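Glycerol trinitrate reductase (Agrobacterium tumefaciens, PDB 5EPD) is an old yellow enzyme family flavoprotein, probably reducing glycerol trinitrate with FMN, here crystallised in a flavin-free form. Local coordinates at residues 35-40 with 114-119; 58-63 with 371-376; 73-78 with 281-286; 90-95 with 101-106. All coordinates share one frame; numbering follows the deposited sequence.

Interaction 1 of 4, residues 35-40 with 114-119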
loop_
_atom_site.group_PDB
_atom_site.type_symbol
_atom_site.label_atom_id
_atom_site.label_comp_id
_atom_site.label_asym_id
_atom_site.label_seq_id
_atom_site.Cartn_x
_atom_site.Cartn_y
_atom_site.Cartn_z
ATOM N N ILE A 35 7.916 -11.554 12.534
ATOM C CA ILE A 35 6.734 -11.575 13.405
ATOM C C ILE A 35 5.790 -12.788 13.279
ATOM O O ILE A 35 5.934 -13.651 12.407
ATOM C CB ILE A 35 5.913 -10.276 13.258
ATOM C CG1 ILE A 35 5.255 -10.195 11.872
ATOM C CG2 ILE A 35 6.795 -9.064 13.555
ATOM C CD1 ILE A 35 4.676 -8.835 11.545
ATOM N N THR A 36 4.835 -12.822 14.207
ATOM C CA THR A 36 3.843 -13.875 14.327
ATOM C C THR A 36 2.471 -13.223 14.117
ATOM O O THR A 36 2.193 -12.160 14.702
ATOM C CB THR A 36 3.944 -14.558 15.729
ATOM O OG1 THR A 36 3.099 -15.718 15.775
ATOM C CG2 THR A 36 3.586 -13.591 16.890
ATOM N N LEU A 37 1.636 -13.843 13.278
ATOM C CA LEU A 37 0.307 -13.307 12.941
ATOM C C LEU A 37 -0.778 -14.172 13.553
ATOM O O LEU A 37 -0.688 -15.383 13.497
ATOM C CB LEU A 37 0.084 -13.255 11.423
ATOM C CG LEU A 37 1.090 -12.517 10.536
ATOM C CD1 LEU A 37 0.589 -12.457 9.091
ATOM C CD2 LEU A 37 1.372 -11.117 11.045
ATOM N N ALA A 38 -1.815 -13.543 14.097
ATOM C CA ALA A 38 -2.918 -14.283 14.731
ATOM C C ALA A 38 -3.724 -15.101 13.717
ATOM O O ALA A 38 -4.297 -16.108 14.071
ATOM C CB ALA A 38 -3.828 -13.332 15.502
ATOM N N ASN A 39 -3.747 -14.673 12.459
ATOM C CA ASN A 39 -4.469 -15.390 11.398
ATOM C C ASN A 39 -3.936 -14.915 10.029
ATOM O O ASN A 39 -3.010 -14.101 9.946
ATOM C CB ASN A 39 -5.985 -15.165 11.519
ATOM C CG ASN A 39 -6.352 -13.692 11.481
ATOM O OD1 ASN A 39 -6.004 -12.981 10.524
ATOM N ND2 ASN A 39 -7.014 -13.209 12.527
ATOM N N ARG A 40 -4.542 -15.416 8.968
ATOM C CA ARG A 40 -4.023 -15.219 7.636
ATOM C C ARG A 40 -4.786 -14.137 6.884
ATOM O O ARG A 40 -4.637 -13.981 5.651
ATOM C CB ARG A 40 -4.070 -16.553 6.868
ATOM C CG ARG A 40 -3.012 -17.541 7.322
ATOM C CD ARG A 40 -3.118 -18.834 6.537
ATOM N NE ARG A 40 -2.199 -19.825 7.083
ATOM C CZ ARG A 40 -1.030 -20.194 6.541
ATOM N NH1 ARG A 40 -0.600 -19.690 5.380
ATOM N NH2 ARG A 40 -0.285 -21.108 7.168
ATOM N N GLY A 114 -3.470 -6.691 20.554
ATOM C CA GLY A 114 -2.837 -7.938 20.087
ATOM C C GLY A 114 -2.565 -8.007 18.584
ATOM O O GLY A 114 -2.328 -9.087 18.053
ATOM N N GLY A 115 -2.553 -6.860 17.902
ATOM C CA GLY A 115 -2.482 -6.824 16.430
ATOM C C GLY A 115 -1.111 -6.576 15.808
ATOM O O GLY A 115 -0.107 -6.375 16.506
ATOM N N ARG A 116 -1.068 -6.608 14.479
ATOM C CA ARG A 116 0.143 -6.252 13.716
ATOM C C ARG A 116 -0.187 -5.187 12.683
ATOM O O ARG A 116 -1.294 -5.150 12.119
ATOM C CB ARG A 116 0.740 -7.470 13.013
ATOM C CG ARG A 116 1.050 -8.594 13.976
ATOM C CD ARG A 116 2.322 -8.260 14.732
ATOM N NE ARG A 116 2.197 -8.428 16.174
ATOM C CZ ARG A 116 3.228 -8.534 17.015
ATOM N NH1 ARG A 116 4.482 -8.503 16.578
ATOM N NH2 ARG A 116 3.000 -8.671 18.319
ATOM N N ILE A 117 0.772 -4.303 12.457
ATOM C CA ILE A 117 0.584 -3.197 11.523
ATOM C C ILE A 117 1.894 -2.808 10.862
ATOM O O ILE A 117 2.921 -2.568 11.516
ATOM C CB ILE A 117 -0.113 -1.967 12.166
ATOM C CG1 ILE A 117 -0.542 -0.980 11.072
ATOM C CG2 ILE A 117 0.773 -1.310 13.228
ATOM C CD1 ILE A 117 -1.307 0.205 11.625
ATOM N N VAL A 118 1.808 -2.766 9.544
ATOM C CA VAL A 118 2.881 -2.414 8.664
ATOM C C VAL A 118 2.479 -1.099 7.968
ATOM O O VAL A 118 1.303 -0.905 7.619
ATOM C CB VAL A 118 3.062 -3.593 7.696
ATOM C CG1 VAL A 118 3.684 -3.172 6.381
ATOM C CG2 VAL A 118 3.903 -4.656 8.382
ATOM N N LEU A 119 3.437 -0.188 7.798
ATOM C CA LEU A 119 3.195 1.078 7.070
ATOM C C LEU A 119 3.520 0.961 5.562
ATOM O O LEU A 119 4.614 0.544 5.159
ATOM C CB LEU A 119 3.969 2.229 7.732
ATOM C CG LEU A 119 3.834 3.639 7.147
ATOM C CD1 LEU A 119 4.083 4.733 8.174
ATOM C CD2 LEU A 119 4.814 3.844 6.012
#

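Interaction 2 of 4, residues 58-63 with 371-376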
loop_
_atom_site.group_PDB
_atom_site.type_symbol
_atom_site.label_atom_id
_atom_site.label_comp_id
_atom_site.label_asym_id
_atom_site.label_seq_id
_atom_site.Cartn_x
_atom_site.Cartn_y
_atom_site.Cartn_z
ATOM N N GLY A 58 -5.007 11.887 11.896
ATOM C CA GLY A 58 -6.128 12.553 12.567
ATOM C C GLY A 58 -6.490 11.871 13.870
ATOM O O GLY A 58 -6.112 10.726 14.132
ATOM N N GLU A 59 -7.243 12.579 14.697
ATOM C CA GLU A 59 -7.356 12.201 16.106
ATOM C C GLU A 59 -8.145 10.934 16.328
ATOM O O GLU A 59 -7.994 10.323 17.362
ATOM C CB GLU A 59 -7.925 13.358 16.951
ATOM C CG GLU A 59 -9.419 13.602 16.821
ATOM C CD GLU A 59 -9.846 14.773 17.665
ATOM O OE1 GLU A 59 -9.466 15.896 17.314
ATOM O OE2 GLU A 59 -10.534 14.575 18.684
ATOM N N LEU A 60 -8.966 10.540 15.360
ATOM C CA LEU A 60 -9.750 9.302 15.434
ATOM C C LEU A 60 -9.103 8.072 14.793
ATOM O O LEU A 60 -9.673 6.963 14.861
ATOM C CB LEU A 60 -11.084 9.503 14.740
ATOM C CG LEU A 60 -11.890 10.706 15.205
ATOM C CD1 LEU A 60 -13.124 10.804 14.314
ATOM C CD2 LEU A 60 -12.247 10.598 16.692
ATOM N N THR A 61 -7.928 8.251 14.187
ATOM C CA THR A 61 -7.348 7.216 13.346
ATOM C C THR A 61 -6.810 6.020 14.150
ATOM O O THR A 61 -6.989 4.874 13.730
ATOM C CB THR A 61 -6.298 7.827 12.415
ATOM O OG1 THR A 61 -6.950 8.737 11.522
ATOM C CG2 THR A 61 -5.595 6.769 11.587
ATOM N N ALA A 62 -6.174 6.275 15.294
ATOM C CA ALA A 62 -5.799 5.187 16.216
ATOM C C ALA A 62 -6.991 4.263 16.441
ATOM O O ALA A 62 -6.890 3.045 16.240
ATOM C CB ALA A 62 -5.287 5.725 17.557
ATOM N N GLY A 63 -8.122 4.853 16.830
ATOM C CA GLY A 63 -9.363 4.097 17.035
ATOM C C GLY A 63 -9.793 3.222 15.849
ATOM O O GLY A 63 -10.183 2.044 16.007
ATOM N N GLY A 371 -18.945 6.977 8.632
ATOM C CA GLY A 371 -18.429 6.169 7.511
ATOM C C GLY A 371 -16.962 5.797 7.663
ATOM O O GLY A 371 -16.305 5.444 6.668
ATOM N N TYR A 372 -16.472 5.912 8.906
ATOM C CA TYR A 372 -15.071 5.692 9.290
ATOM C C TYR A 372 -15.057 4.761 10.528
ATOM O O TYR A 372 -14.772 3.537 10.415
ATOM C CB TYR A 372 -14.382 7.046 9.579
ATOM C CG TYR A 372 -12.841 7.020 9.800
ATOM C CD1 TYR A 372 -11.996 6.396 8.898
ATOM C CD2 TYR A 372 -12.245 7.696 10.891
ATOM C CE1 TYR A 372 -10.615 6.392 9.083
ATOM C CE2 TYR A 372 -10.867 7.694 11.082
ATOM C CZ TYR A 372 -10.054 7.040 10.167
ATOM O OH TYR A 372 -8.675 7.015 10.317
ATOM N N THR A 373 -15.406 5.332 11.688
ATOM C CA THR A 373 -15.359 4.630 12.966
ATOM C C THR A 373 -16.745 4.346 13.535
ATOM O O THR A 373 -16.851 3.836 14.638
ATOM C CB THR A 373 -14.590 5.445 14.010
ATOM O OG1 THR A 373 -15.061 6.801 13.994
ATOM C CG2 THR A 373 -13.116 5.421 13.720
ATOM N N ASP A 374 -17.816 4.652 12.805
ATOM C CA ASP A 374 -19.176 4.368 13.332
ATOM C C ASP A 374 -19.850 3.130 12.705
ATOM O O ASP A 374 -21.064 2.922 12.828
ATOM C CB ASP A 374 -20.070 5.598 13.175
ATOM C CG ASP A 374 -20.404 5.892 11.736
ATOM O OD1 ASP A 374 -19.738 5.334 10.815
ATOM O OD2 ASP A 374 -21.329 6.705 11.523
ATOM N N TYR A 375 -19.066 2.312 12.013
ATOM C CA TYR A 375 -19.581 1.054 11.496
ATOM C C TYR A 375 -19.766 0.062 12.661
ATOM O O TYR A 375 -18.778 -0.363 13.286
ATOM C CB TYR A 375 -18.619 0.464 10.467
ATOM C CG TYR A 375 -18.742 1.030 9.070
ATOM C CD1 TYR A 375 -19.797 0.661 8.241
ATOM C CD2 TYR A 375 -17.782 1.910 8.568
ATOM C CE1 TYR A 375 -19.901 1.174 6.958
ATOM C CE2 TYR A 375 -17.858 2.403 7.278
ATOM C CZ TYR A 375 -18.924 2.046 6.484
ATOM O OH TYR A 375 -18.987 2.508 5.203
ATOM N N PRO A 376 -21.021 -0.326 12.944
ATOM C CA PRO A 376 -21.251 -1.283 14.037
ATOM C C PRO A 376 -20.596 -2.663 13.833
ATOM O O PRO A 376 -20.483 -3.139 12.696
ATOM C CB PRO A 376 -22.767 -1.470 14.000
ATOM C CG PRO A 376 -23.101 -1.336 12.543
ATOM C CD PRO A 376 -22.227 -0.174 12.100
#

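Interaction 3 of 4, residues 73-78 with 281-286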
loop_
_atom_site.group_PDB
_atom_site.type_symbol
_atom_site.label_atom_id
_atom_site.label_comp_id
_atom_site.label_asym_id
_atom_site.label_seq_id
_atom_site.Cartn_x
_atom_site.Cartn_y
_atom_site.Cartn_z
ATOM N N LEU A 73 -2.955 -9.111 10.062
ATOM C CA LEU A 73 -2.044 -8.019 9.726
ATOM C C LEU A 73 -2.830 -6.886 9.083
ATOM O O LEU A 73 -3.678 -7.126 8.189
ATOM C CB LEU A 73 -0.954 -8.506 8.749
ATOM C CG LEU A 73 0.093 -7.480 8.270
ATOM C CD1 LEU A 73 1.042 -7.058 9.383
ATOM C CD2 LEU A 73 0.892 -8.009 7.090
ATOM N N ILE A 74 -2.559 -5.658 9.533
ATOM C CA ILE A 74 -3.110 -4.462 8.900
ATOM C C ILE A 74 -2.030 -3.814 8.062
ATOM O O ILE A 74 -0.916 -3.590 8.547
ATOM C CB ILE A 74 -3.585 -3.417 9.930
ATOM C CG1 ILE A 74 -4.749 -3.948 10.727
ATOM C CG2 ILE A 74 -3.994 -2.118 9.228
ATOM C CD1 ILE A 74 -5.121 -3.052 11.908
ATOM N N ILE A 75 -2.346 -3.514 6.807
ATOM C CA ILE A 75 -1.482 -2.627 6.025
ATOM C C ILE A 75 -2.110 -1.242 6.091
ATOM O O ILE A 75 -3.274 -1.048 5.696
ATOM C CB ILE A 75 -1.358 -2.994 4.522
ATOM C CG1 ILE A 75 -1.244 -4.502 4.286
ATOM C CG2 ILE A 75 -0.175 -2.239 3.919
ATOM C CD1 ILE A 75 0.119 -5.050 4.620
ATOM N N SER A 76 -1.361 -0.275 6.588
ATOM C CA SER A 76 -1.884 1.086 6.671
ATOM C C SER A 76 -2.209 1.612 5.294
ATOM O O SER A 76 -1.706 1.117 4.273
ATOM C CB SER A 76 -0.852 2.049 7.225
ATOM O OG SER A 76 0.162 2.295 6.243
ATOM N N GLU A 77 -3.042 2.635 5.315
ATOM C CA GLU A 77 -3.222 3.539 4.208
ATOM C C GLU A 77 -1.876 3.954 3.653
ATOM O O GLU A 77 -0.892 4.127 4.403
ATOM C CB GLU A 77 -3.968 4.784 4.680
ATOM C CG GLU A 77 -3.297 5.509 5.862
ATOM C CD GLU A 77 -4.280 6.389 6.634
ATOM O OE1 GLU A 77 -4.744 6.013 7.748
ATOM O OE2 GLU A 77 -4.585 7.483 6.118
ATOM N N ALA A 78 -1.833 4.097 2.336
ATOM C CA ALA A 78 -0.659 4.660 1.676
ATOM C C ALA A 78 -0.282 6.006 2.334
ATOM O O ALA A 78 -1.148 6.867 2.558
ATOM C CB ALA A 78 -0.930 4.855 0.194
ATOM N N TYR A 281 8.027 -10.520 1.985
ATOM C CA TYR A 281 6.832 -10.826 1.204
ATOM C C TYR A 281 6.592 -9.950 -0.011
ATOM O O TYR A 281 7.015 -8.795 -0.060
ATOM C CB TYR A 281 5.586 -10.777 2.105
ATOM C CG TYR A 281 5.072 -9.395 2.468
ATOM C CD1 TYR A 281 4.338 -8.641 1.561
ATOM C CD2 TYR A 281 5.281 -8.866 3.742
ATOM C CE1 TYR A 281 3.841 -7.387 1.907
ATOM C CE2 TYR A 281 4.771 -7.621 4.108
ATOM C CZ TYR A 281 4.053 -6.885 3.187
ATOM O OH TYR A 281 3.557 -5.652 3.529
ATOM N N ILE A 282 5.883 -10.527 -0.982
ATOM C CA ILE A 282 5.272 -9.757 -2.048
ATOM C C ILE A 282 3.755 -9.780 -1.859
ATOM O O ILE A 282 3.177 -10.755 -1.378
ATOM C CB ILE A 282 5.668 -10.240 -3.476
ATOM C CG1 ILE A 282 5.323 -11.722 -3.698
ATOM C CG2 ILE A 282 7.154 -9.974 -3.734
ATOM C CD1 ILE A 282 5.563 -12.193 -5.114
ATOM N N HIS A 283 3.133 -8.671 -2.237
ATOM C CA HIS A 283 1.692 -8.465 -2.114
ATOM C C HIS A 283 1.181 -8.155 -3.532
ATOM O O HIS A 283 1.466 -7.092 -4.105
ATOM C CB HIS A 283 1.450 -7.292 -1.145
ATOM C CG HIS A 283 0.012 -7.011 -0.845
ATOM N ND1 HIS A 283 -0.369 -6.201 0.204
ATOM C CD2 HIS A 283 -1.136 -7.432 -1.434
ATOM C CE1 HIS A 283 -1.689 -6.133 0.248
ATOM N NE2 HIS A 283 -2.178 -6.867 -0.737
ATOM N N VAL A 284 0.429 -9.077 -4.100
ATOM C CA VAL A 284 0.100 -8.983 -5.508
ATOM C C VAL A 284 -1.390 -8.706 -5.677
ATOM O O VAL A 284 -2.240 -9.480 -5.206
ATOM C CB VAL A 284 0.534 -10.258 -6.294
ATOM C CG1 VAL A 284 0.219 -10.118 -7.784
ATOM C CG2 VAL A 284 2.029 -10.533 -6.083
ATOM N N VAL A 285 -1.672 -7.581 -6.343
ATOM C CA VAL A 285 -3.003 -7.210 -6.770
ATOM C C VAL A 285 -3.230 -7.989 -8.080
ATOM O O VAL A 285 -2.550 -7.721 -9.084
ATOM C CB VAL A 285 -3.083 -5.689 -7.021
ATOM C CG1 VAL A 285 -4.447 -5.319 -7.566
ATOM C CG2 VAL A 285 -2.761 -4.900 -5.745
ATOM N N GLU A 286 -4.151 -8.958 -8.071
ATOM C CA GLU A 286 -4.199 -9.953 -9.143
ATOM C C GLU A 286 -5.060 -9.514 -10.312
ATOM O O GLU A 286 -6.150 -9.029 -10.112
ATOM C CB GLU A 286 -4.626 -11.322 -8.602
ATOM C CG GLU A 286 -3.536 -12.008 -7.786
ATOM C CD GLU A 286 -3.934 -13.393 -7.270
ATOM O OE1 GLU A 286 -5.099 -13.798 -7.493
ATOM O OE2 GLU A 286 -3.086 -14.082 -6.633
#

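Interaction 4 of 4, residues 90-95 with 101-106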
loop_
_atom_site.group_PDB
_atom_site.type_symbol
_atom_site.label_atom_id
_atom_site.label_comp_id
_atom_site.label_asym_id
_atom_site.label_seq_id
_atom_site.Cartn_x
_atom_site.Cartn_y
_atom_site.Cartn_z
ATOM N N ASP A 90 -4.843 15.395 2.366
ATOM C CA ASP A 90 -5.091 14.851 3.716
ATOM C C ASP A 90 -4.747 13.385 3.869
ATOM O O ASP A 90 -5.309 12.689 4.710
ATOM C CB ASP A 90 -6.551 15.114 4.122
ATOM C CG ASP A 90 -6.880 16.576 4.089
ATOM O OD1 ASP A 90 -6.026 17.341 4.612
ATOM O OD2 ASP A 90 -7.950 16.962 3.551
ATOM N N THR A 91 -3.810 12.919 3.053
ATOM C CA THR A 91 -3.194 11.653 3.300
ATOM C C THR A 91 -2.010 11.935 4.260
ATOM O O THR A 91 -1.393 12.986 4.214
ATOM C CB THR A 91 -2.759 10.968 1.980
ATOM O OG1 THR A 91 -1.702 11.707 1.373
ATOM C CG2 THR A 91 -3.902 10.881 0.987
ATOM N N PRO A 92 -1.708 10.991 5.158
ATOM C CA PRO A 92 -0.656 11.247 6.153
ATOM C C PRO A 92 0.746 11.051 5.660
ATOM O O PRO A 92 0.961 10.384 4.656
ATOM C CB PRO A 92 -0.944 10.199 7.253
ATOM C CG PRO A 92 -1.607 9.075 6.525
ATOM C CD PRO A 92 -2.454 9.745 5.453
ATOM N N GLY A 93 1.700 11.563 6.430
ATOM C CA GLY A 93 3.119 11.457 6.080
ATOM C C GLY A 93 3.905 10.594 7.033
ATOM O O GLY A 93 3.387 10.085 8.038
ATOM N N ILE A 94 5.167 10.392 6.695
ATOM C CA ILE A 94 6.061 9.666 7.581
ATOM C C ILE A 94 7.446 10.298 7.478
ATOM O O ILE A 94 8.450 9.616 7.568
ATOM C CB ILE A 94 6.037 8.142 7.278
ATOM C CG1 ILE A 94 6.874 7.332 8.279
ATOM C CG2 ILE A 94 6.500 7.863 5.857
ATOM C CD1 ILE A 94 6.534 7.641 9.723
ATOM N N TYR A 95 7.495 11.616 7.295
ATOM C CA TYR A 95 8.773 12.294 7.090
ATOM C C TYR A 95 9.126 13.337 8.143
ATOM O O TYR A 95 10.291 13.711 8.222
ATOM C CB TYR A 95 8.853 12.910 5.682
ATOM C CG TYR A 95 7.729 13.892 5.291
ATOM C CD1 TYR A 95 6.587 13.446 4.645
ATOM C CD2 TYR A 95 7.847 15.257 5.533
ATOM C CE1 TYR A 95 5.582 14.316 4.272
ATOM C CE2 TYR A 95 6.848 16.137 5.160
ATOM C CZ TYR A 95 5.715 15.658 4.525
ATOM O OH TYR A 95 4.712 16.519 4.151
ATOM N N ASP A 101 5.206 10.852 15.640
ATOM C CA ASP A 101 4.589 10.845 16.967
ATOM C C ASP A 101 3.088 10.581 16.903
ATOM O O ASP A 101 2.565 9.845 17.749
ATOM C CB ASP A 101 4.926 12.121 17.745
ATOM C CG ASP A 101 6.420 12.251 18.013
ATOM O OD1 ASP A 101 7.191 11.290 17.752
ATOM O OD2 ASP A 101 6.829 13.332 18.464
ATOM N N GLY A 102 2.411 11.134 15.897
ATOM C CA GLY A 102 1.032 10.728 15.598
ATOM C C GLY A 102 0.870 9.214 15.340
ATOM O O GLY A 102 -0.095 8.578 15.817
ATOM N N TRP A 103 1.811 8.637 14.591
ATOM C CA TRP A 103 1.764 7.213 14.262
ATOM C C TRP A 103 2.020 6.308 15.458
ATOM O O TRP A 103 1.582 5.141 15.454
ATOM C CB TRP A 103 2.788 6.856 13.173
ATOM C CG TRP A 103 2.370 7.239 11.805
ATOM C CD1 TRP A 103 2.951 8.176 10.998
ATOM C CD2 TRP A 103 1.278 6.685 11.062
ATOM N NE1 TRP A 103 2.286 8.238 9.795
ATOM C CE2 TRP A 103 1.252 7.340 9.808
ATOM C CE3 TRP A 103 0.321 5.696 11.333
ATOM C CZ2 TRP A 103 0.303 7.044 8.827
ATOM C CZ3 TRP A 103 -0.626 5.405 10.354
ATOM C CH2 TRP A 103 -0.623 6.082 9.114
ATOM N N LYS A 104 2.761 6.813 16.449
ATOM C CA LYS A 104 3.088 6.003 17.637
ATOM C C LYS A 104 1.834 5.634 18.397
ATOM O O LYS A 104 1.691 4.509 18.862
ATOM C CB LYS A 104 4.051 6.723 18.570
ATOM C CG LYS A 104 5.505 6.632 18.164
ATOM C CD LYS A 104 6.316 7.578 19.025
ATOM C CE LYS A 104 7.805 7.381 18.847
ATOM N NZ LYS A 104 8.532 8.582 19.339
ATOM N N LYS A 105 0.925 6.591 18.507
ATOM C CA LYS A 105 -0.338 6.341 19.150
ATOM C C LYS A 105 -1.137 5.247 18.421
ATOM O O LYS A 105 -1.825 4.441 19.054
ATOM C CB LYS A 105 -1.141 7.622 19.190
ATOM C CG LYS A 105 -0.480 8.763 19.944
ATOM C CD LYS A 105 -1.567 9.735 20.391
ATOM C CE LYS A 105 -1.031 10.895 21.205
ATOM N NZ LYS A 105 -0.567 11.967 20.289
ATOM N N VAL A 106 -1.048 5.227 17.092
ATOM C CA VAL A 106 -1.783 4.257 16.264
ATOM C C VAL A 106 -1.163 2.869 16.384
ATOM O O VAL A 106 -1.878 1.903 16.597
ATOM C CB VAL A 106 -1.818 4.693 14.782
ATOM C CG1 VAL A 106 -2.551 3.670 13.917
ATOM C CG2 VAL A 106 -2.463 6.070 14.660
#

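Interaction 1 of 4, residues 35-40 with 114-119
Ile35 and Leu37 pack against the side chain of Arg116 where the N-terminal beta hairpin, strands 30-31 and 36-37, lies against the eight-stranded TIM barrel of the old yellow enzyme fold. The apolar contacts come first. Leu37 crosses the arginine at a slant and sets CD2 3.9 Å from Arg116 CG. Ile35 runs alongside it in the opposite sense, with CD1 4.0 Å from Arg116 CD, while its other branch, CG2, reaches the rim of the guanidinium near its plane, 3.8 Å from Arg116 NH1. Ile35 is poorly ordered, and its exact placement is less certain than that of Leu37.

The carbonyl oxygen of Thr36 lies over one face of the guanidinium, 4.0 Å from Arg116 NE, and no hydrogen bond joins the two segments. Bends in the arginine chain at chi2 (-77°) and again at chi3 (131°) carry the guanidinium alongside Ile35 and beneath this carbonyl. Asp191 forms a long, weak ion pair with the same side chain and also accepts a hydrogen bond from Ile117 N, at the start of strand 117-122.

Before that strand, Gly114, with its positive phi, is the C-prime residue of the Schellman motif that ends helix 97-112. The carbonyl of Thr36 also touches the aliphatic part of the arginine, its oxygen 3.8 Å from Arg116 CG.

Interaction 2 of 4, residues 58-63 with 371-376
Tyr372, Leu60 and Thr373 bury the most surface where the C-terminal tail, in a loop after helix 346-352, runs past the start of helix 61-66 on the outside of the TIM barrel. Tyr372 dominates. A chi1 of -171° stretches the ring away from its own backbone N, so that it spans from the loop to the first turn of the helix, and its hydroxyl meets that of Thr61 in a short hydrogen bond, OG1 to OH 2.7 Å. Either oxygen could be the donor. The threonine oxygen lies near the plane of the tyrosine ring, at its edge, and the two side chains meet at a slant. Thr61 CB and CG2 both lie 3.3 Å from Tyr372 OH.

Leu60 adds an apolar contact through its first side-chain carbon, CB, 4.1 Å from Tyr372 CE2. Its backbone is held in a type I turn from Gly58 to Thr61, closed by Thr61 N to Gly58 O at 3.1 Å, and this turn leads into the helix. Elsewhere the tyrosine ring stacks with Tyr64 of that same helix and touches Arg48 and Arg50.

Thr373 continues the seam beside the turn, and its backbone oxygen is bonded by Gln67. The methyl group of Thr373 approaches the leucine carbonyl, placing CG2 3.9 Å from Leu60 O.

Interaction 3 of 4, residues 73-78 with 281-286
A chi1 of -41° and a chi2 of -76° fold the ethyl arm of Ile75 back beside its own backbone N, and from there its end meets the hydroxyl of Tyr281. The tyrosine, with chi1 at 77°, places CG between its backbone N and carbonyl carbon, and its side chain comes in toward strand 73-80 from the opposite direction. The two ends touch at Ile75 CD1 and Tyr281 OH, 3.7 Å apart. One carbon back along the same arm, Ile75 CG1 lies at the edge of the His283 ring, near its plane and 4.4 Å from His283 CE1.

Nothing polar links the two segments; the polar ends of Tyr281 and His283 are satisfied by Glu194 on strand 193-196. Tyr281 OH and His283 ND1 both bond to the same carboxylate oxygen, OE2. The isoleucine arm therefore packs against two side chains whose polar ends are held by one acceptor. Val118 of strand 117-122 also borders the tyrosine.

The strands are not neighbours: the nearest CA atoms, those of Ile75 and His283, stand 10.5 Å apart. Strands 73-80 and 281-284 are second and sixth in the barrel order, and their inward side chains meet across its middle. All three residues in contact are buried, an arrangement characteristic of the closed interior of a TIM barrel.

Interaction 4 of 4, residues 90-95 with 101-106
The carbonyl oxygen of Gly93 receives the indole N-H of Trp103 in a 2.8 Å bond from NE1 to O. The bond is nearly straight, with 161° at the hydrogen, and the oxygen lies in the plane of the indole. Seen from the acceptor it is much the same, the C=O...N angle being 162°. This ties the loop before helix 97-112 to the second turn of that helix, with the ring edge pointed at the backbone of Gly93.

On the two sides of that bond along the loop, apolar groups meet the tryptophan. Pro92 crosses it at about a right angle and brings CG to 3.6 Å from Trp103 CZ2, on the six-membered ring; CB of the same proline is 3.7 Å from that atom. Ile94 comes to the five-membered ring, its CD1 3.8 Å from Trp103 CD1. Its ethyl arm gets there because CG1 is anti to the backbone N (chi1 -175°) and the last carbon turns back toward the indole. Of three consecutive loop residues, Gly93 thus meets the N-H edge with its oxygen, while Pro92 and Ile94 approach the ring system obliquely.

Phe190, in a loop, meets the indole edge-to-face, and Thr79 of strand 73-80 touches it. Ile94 reaches Leu119 and Leu121 of strand 117-122 and also packs on Ala181 and Ser185 of helix 171-187. The contact lies between the outer face of those barrel strands and two of the surrounding helices, 97-112 and 171-187.

Overall arrangement
Measured from contact centre to chain centre, interaction 3 lies about 5 Å out, interactions 4, 1 and 2 about 15, 16 and 19 Å. Neighbouring strands 73-80 and 117-122 join interactions 1 and 3, centres 12 Å apart, by backbone bonds such as Arg116 O to Ile74 N. Helix 97-112 connects these strands, placing interaction 4 in a beta-alpha-beta crossover; Ala62 and Val106 link it to interaction 2, centres 15 Å apart. Along the chain, the segments of interaction 1 alternate with those of interactions 2 and 3, while interaction 4 falls between the segments of each other contact. One contact thus spans the barrel interior; the others attach hairpin, helices and C-terminal tail around it.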